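Local coordinates for protein ethylbenzene dehydrogenase alpha-subunit (Aromatoleum aromaticum, PDB 2IVF) that holds a molybdenum atom, an iron/sulfur cluster and the ligands MGD and MD1, as a member of the molybdopterin oxidoreductase family, at residues Asp486-Ala499 / Cys739-Gly751. Numbering follows the deposited sequence.
Sequences DNMVYLGVMSKPTA and CLKEMVDINRAVG
T498 and E742 make the main polar grip between helix 486-493, with the loop that follows it, and helix 739-749. One carboxylate oxygen takes both bonds, each on its syn side: the backbone T498 N reaches E742 OE2 at 2.8 Å and almost straight (169°), and the hydroxyl T498 OG1 donates to the same OE2 from further out of the carboxylate plane. The other oxygen, OE1, accepts from a water that also bridges A499 N and D745 OD2. E742 comes over to the loop because its chain, with CG anti to the backbone N (chi1 -179°), bends at chi2.

Beside this grip the helices interlock knobs-into-holes, their axes 8.7 Å apart and their N-to-C directions 114° from each other. I746 fits among D486, N487, Y490 and L491, its CD1 lying 3.7 Å from Y490 CB; M494 meets that same CD1 tip to tip through its CE. In return L491 fits among C739, E742, M743 and I746. M743, extended beyond CG, crosses L491 at about a right angle, and its CE presses to 3.4 Å from L491 CD2, a tight fit. N487 ND2 adds a weak hydrogen bond to M743 SD, and a water links N487 N with N747 ND2. At the far end V750 CG2 packs 3.5 Å from D486 OD2, an oxygen that is hydrogen-bonded to T775, as is Y490 OH.

This is structural packing of the molybdopterin oxidoreductase region, which includes 486-499, on a helix some 240 residues later. The M488 side chain lies about 13 Å from the bound MGD and MD1. Helix 197-210 packs against M488, C739 and M743, and strand 659-661 touches N487, L740 and N747.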
# COMPACT_ATOMS: atom_id res chain seq x y z
N ASP A 486 4.96 -13.56 -22.44
CA ASP A 486 5.69 -14.56 -23.22
C ASP A 486 6.75 -15.28 -22.38
O ASP A 486 6.93 -16.51 -22.48
CB ASP A 486 6.33 -13.93 -24.46
CG ASP A 486 5.30 -13.39 -25.45
OD1 ASP A 486 4.32 -12.78 -24.98
OD2 ASP A 486 5.46 -13.55 -26.67
N ASN A 487 7.43 -14.50 -21.54
CA ASN A 487 8.53 -15.04 -20.73
C ASN A 487 8.06 -16.18 -19.83
O ASN A 487 8.75 -17.16 -19.67
CB ASN A 487 9.25 -13.95 -19.92
CG ASN A 487 8.34 -13.17 -19.01
OD1 ASN A 487 7.29 -12.70 -19.44
ND2 ASN A 487 8.70 -13.06 -17.74
N MET A 488 6.84 -16.05 -19.32
CA MET A 488 6.24 -17.08 -18.49
C MET A 488 5.62 -18.19 -19.30
O MET A 488 5.86 -19.39 -19.01
CB MET A 488 5.20 -16.46 -17.58
CG MET A 488 5.82 -15.66 -16.51
SD MET A 488 4.57 -14.89 -15.50
CE MET A 488 4.35 -13.31 -16.31
N VAL A 489 4.84 -17.86 -20.33
CA VAL A 489 4.13 -18.97 -21.01
C VAL A 489 5.05 -19.83 -21.86
O VAL A 489 4.84 -21.02 -21.91
CB VAL A 489 2.86 -18.55 -21.77
CG1 VAL A 489 2.00 -17.60 -20.91
CG2 VAL A 489 3.22 -17.91 -23.07
N TYR A 490 6.07 -19.29 -22.52
CA TYR A 490 7.02 -20.16 -23.24
C TYR A 490 7.88 -20.99 -22.29
O TYR A 490 8.15 -22.19 -22.53
CB TYR A 490 7.93 -19.38 -24.19
CG TYR A 490 7.24 -18.86 -25.42
CD1 TYR A 490 7.16 -19.64 -26.57
CD2 TYR A 490 6.70 -17.59 -25.45
CE1 TYR A 490 6.53 -19.15 -27.70
CE2 TYR A 490 6.06 -17.12 -26.55
CZ TYR A 490 5.98 -17.87 -27.67
OH TYR A 490 5.34 -17.41 -28.80
N LEU A 491 8.31 -20.38 -21.20
CA LEU A 491 9.01 -21.13 -20.16
C LEU A 491 8.13 -22.27 -19.67
O LEU A 491 8.61 -23.36 -19.40
CB LEU A 491 9.39 -20.22 -19.01
CG LEU A 491 10.18 -20.88 -17.90
CD1 LEU A 491 11.50 -21.37 -18.42
CD2 LEU A 491 10.39 -19.88 -16.75
N GLY A 492 6.83 -22.02 -19.59
CA GLY A 492 5.90 -22.98 -19.12
C GLY A 492 5.66 -24.17 -20.02
O GLY A 492 5.34 -25.24 -19.52
N VAL A 493 5.82 -23.99 -21.34
CA VAL A 493 5.45 -25.07 -22.28
C VAL A 493 6.54 -25.61 -23.16
O VAL A 493 6.40 -26.72 -23.67
CB VAL A 493 4.26 -24.69 -23.18
CG1 VAL A 493 3.03 -24.36 -22.28
CG2 VAL A 493 4.59 -23.53 -24.10
N MET A 494 7.64 -24.89 -23.35
CA MET A 494 8.60 -25.36 -24.32
C MET A 494 9.27 -26.62 -23.85
O MET A 494 9.51 -26.80 -22.66
CB MET A 494 9.63 -24.30 -24.61
CG MET A 494 9.07 -23.16 -25.42
SD MET A 494 10.33 -21.94 -25.91
CE MET A 494 11.05 -21.46 -24.33
N SER A 495 9.62 -27.47 -24.79
CA SER A 495 10.34 -28.68 -24.49
C SER A 495 11.86 -28.48 -24.51
O SER A 495 12.59 -29.31 -24.00
CB SER A 495 9.92 -29.80 -25.43
OG SER A 495 10.27 -29.48 -26.75
N LYS A 496 12.32 -27.36 -25.07
CA LYS A 496 13.74 -27.09 -25.15
C LYS A 496 13.96 -25.59 -25.21
O LYS A 496 13.00 -24.84 -25.40
CB LYS A 496 14.32 -27.78 -26.36
CG LYS A 496 13.81 -27.30 -27.67
CD LYS A 496 14.13 -28.32 -28.73
CE LYS A 496 13.77 -27.78 -30.10
NZ LYS A 496 14.34 -28.61 -31.19
N PRO A 497 15.20 -25.14 -25.00
CA PRO A 497 15.39 -23.69 -25.01
C PRO A 497 15.05 -23.00 -26.34
O PRO A 497 15.09 -23.58 -27.41
CB PRO A 497 16.89 -23.51 -24.70
CG PRO A 497 17.28 -24.78 -24.02
CD PRO A 497 16.47 -25.83 -24.70
N THR A 498 14.74 -21.72 -26.21
CA THR A 498 14.51 -20.83 -27.35
C THR A 498 15.65 -20.90 -28.35
O THR A 498 15.42 -21.03 -29.55
CB THR A 498 14.38 -19.36 -26.85
OG1 THR A 498 13.25 -19.25 -25.98
CG2 THR A 498 14.26 -18.36 -28.02
N ALA A 499 16.88 -20.80 -27.86
CA ALA A 499 18.07 -20.88 -28.70
C ALA A 499 18.22 -22.23 -29.42
O ALA A 499 19.00 -22.35 -30.33
CB ALA A 499 19.29 -20.62 -27.86
N CYS A 739 16.61 -19.89 -15.56
CA CYS A 739 15.30 -19.54 -16.10
C CYS A 739 15.21 -18.06 -16.54
O CYS A 739 14.56 -17.77 -17.53
CB CYS A 739 14.22 -19.82 -15.07
SG CYS A 739 14.01 -21.60 -14.82
N LEU A 740 15.89 -17.18 -15.80
CA LEU A 740 15.95 -15.77 -16.13
C LEU A 740 16.64 -15.56 -17.44
O LEU A 740 16.18 -14.80 -18.26
CB LEU A 740 16.61 -14.98 -15.02
CG LEU A 740 16.59 -13.45 -15.19
CD1 LEU A 740 15.17 -12.93 -15.44
CD2 LEU A 740 17.20 -12.73 -13.99
N LYS A 741 17.78 -16.20 -17.64
CA LYS A 741 18.48 -16.14 -18.89
C LYS A 741 17.59 -16.65 -20.03
O LYS A 741 17.61 -16.10 -21.11
CB LYS A 741 19.72 -16.99 -18.82
CG LYS A 741 20.76 -16.45 -17.84
CD LYS A 741 21.94 -17.41 -17.74
CE LYS A 741 23.12 -16.68 -17.14
NZ LYS A 741 24.20 -17.61 -17.01
N GLU A 742 16.83 -17.72 -19.79
CA GLU A 742 15.90 -18.20 -20.81
C GLU A 742 14.76 -17.20 -21.07
O GLU A 742 14.37 -17.00 -22.23
CB GLU A 742 15.31 -19.55 -20.39
CG GLU A 742 14.36 -20.13 -21.40
CD GLU A 742 14.98 -20.41 -22.73
OE1 GLU A 742 16.22 -20.55 -22.82
OE2 GLU A 742 14.21 -20.49 -23.71
N MET A 743 14.26 -16.58 -20.02
CA MET A 743 13.23 -15.55 -20.20
C MET A 743 13.77 -14.37 -20.97
O MET A 743 13.04 -13.78 -21.74
CB MET A 743 12.70 -15.06 -18.88
CG MET A 743 11.83 -16.04 -18.18
SD MET A 743 11.14 -15.29 -16.75
CE MET A 743 9.90 -16.53 -16.40
N VAL A 744 15.05 -14.04 -20.78
CA VAL A 744 15.63 -12.93 -21.55
C VAL A 744 15.67 -13.34 -23.02
O VAL A 744 15.32 -12.55 -23.89
CB VAL A 744 17.01 -12.52 -21.04
CG1 VAL A 744 17.71 -11.61 -22.05
CG2 VAL A 744 16.87 -11.84 -19.66
N ASP A 745 16.06 -14.57 -23.31
CA ASP A 745 16.09 -15.08 -24.69
C ASP A 745 14.70 -15.10 -25.32
O ASP A 745 14.54 -14.81 -26.50
CB ASP A 745 16.64 -16.50 -24.73
CG ASP A 745 18.16 -16.54 -24.81
OD1 ASP A 745 18.81 -15.45 -24.81
OD2 ASP A 745 18.68 -17.66 -24.91
N ILE A 746 13.72 -15.48 -24.54
CA ILE A 746 12.32 -15.47 -24.97
C ILE A 746 11.93 -14.03 -25.33
O ILE A 746 11.44 -13.80 -26.41
CB ILE A 746 11.37 -16.03 -23.90
CG1 ILE A 746 11.57 -17.55 -23.71
CG2 ILE A 746 9.90 -15.64 -24.24
CD1 ILE A 746 10.93 -18.08 -22.41
N ASN A 747 12.21 -13.06 -24.44
CA ASN A 747 11.89 -11.66 -24.72
C ASN A 747 12.59 -11.14 -25.98
O ASN A 747 12.02 -10.33 -26.74
CB ASN A 747 12.23 -10.75 -23.51
CG ASN A 747 11.17 -10.79 -22.41
OD1 ASN A 747 11.35 -10.20 -21.34
ND2 ASN A 747 10.08 -11.49 -22.64
N ARG A 748 13.81 -11.59 -26.21
CA ARG A 748 14.54 -11.18 -27.42
C ARG A 748 13.94 -11.78 -28.70
O ARG A 748 13.89 -11.14 -29.74
CB ARG A 748 16.01 -11.60 -27.33
CG ARG A 748 16.83 -10.85 -26.27
CD ARG A 748 18.07 -11.63 -25.92
NE ARG A 748 19.10 -11.48 -26.92
CZ ARG A 748 20.17 -12.26 -27.04
NH1 ARG A 748 20.35 -13.30 -26.26
NH2 ARG A 748 21.04 -12.01 -27.99
N ALA A 749 13.53 -13.02 -28.59
CA ALA A 749 12.98 -13.79 -29.68
C ALA A 749 11.64 -13.24 -30.12
O ALA A 749 11.36 -13.25 -31.31
CB ALA A 749 12.84 -15.27 -29.24
N VAL A 750 10.84 -12.75 -29.20
CA VAL A 750 9.49 -12.24 -29.50
C VAL A 750 9.39 -10.73 -29.63
O VAL A 750 8.28 -10.18 -29.68
CB VAL A 750 8.46 -12.75 -28.48
CG1 VAL A 750 8.53 -14.27 -28.43
CG2 VAL A 750 8.65 -12.15 -27.06
N GLY A 751 10.53 -10.05 -29.61
CA GLY A 751 10.56 -8.60 -29.78
C GLY A 751 10.26 -7.74 -28.56
O GLY A 751 10.13 -6.51 -28.67
O HOH W 1 7.49 -11.29 -22.03
O HOH W 2 17.55 -20.04 -25.10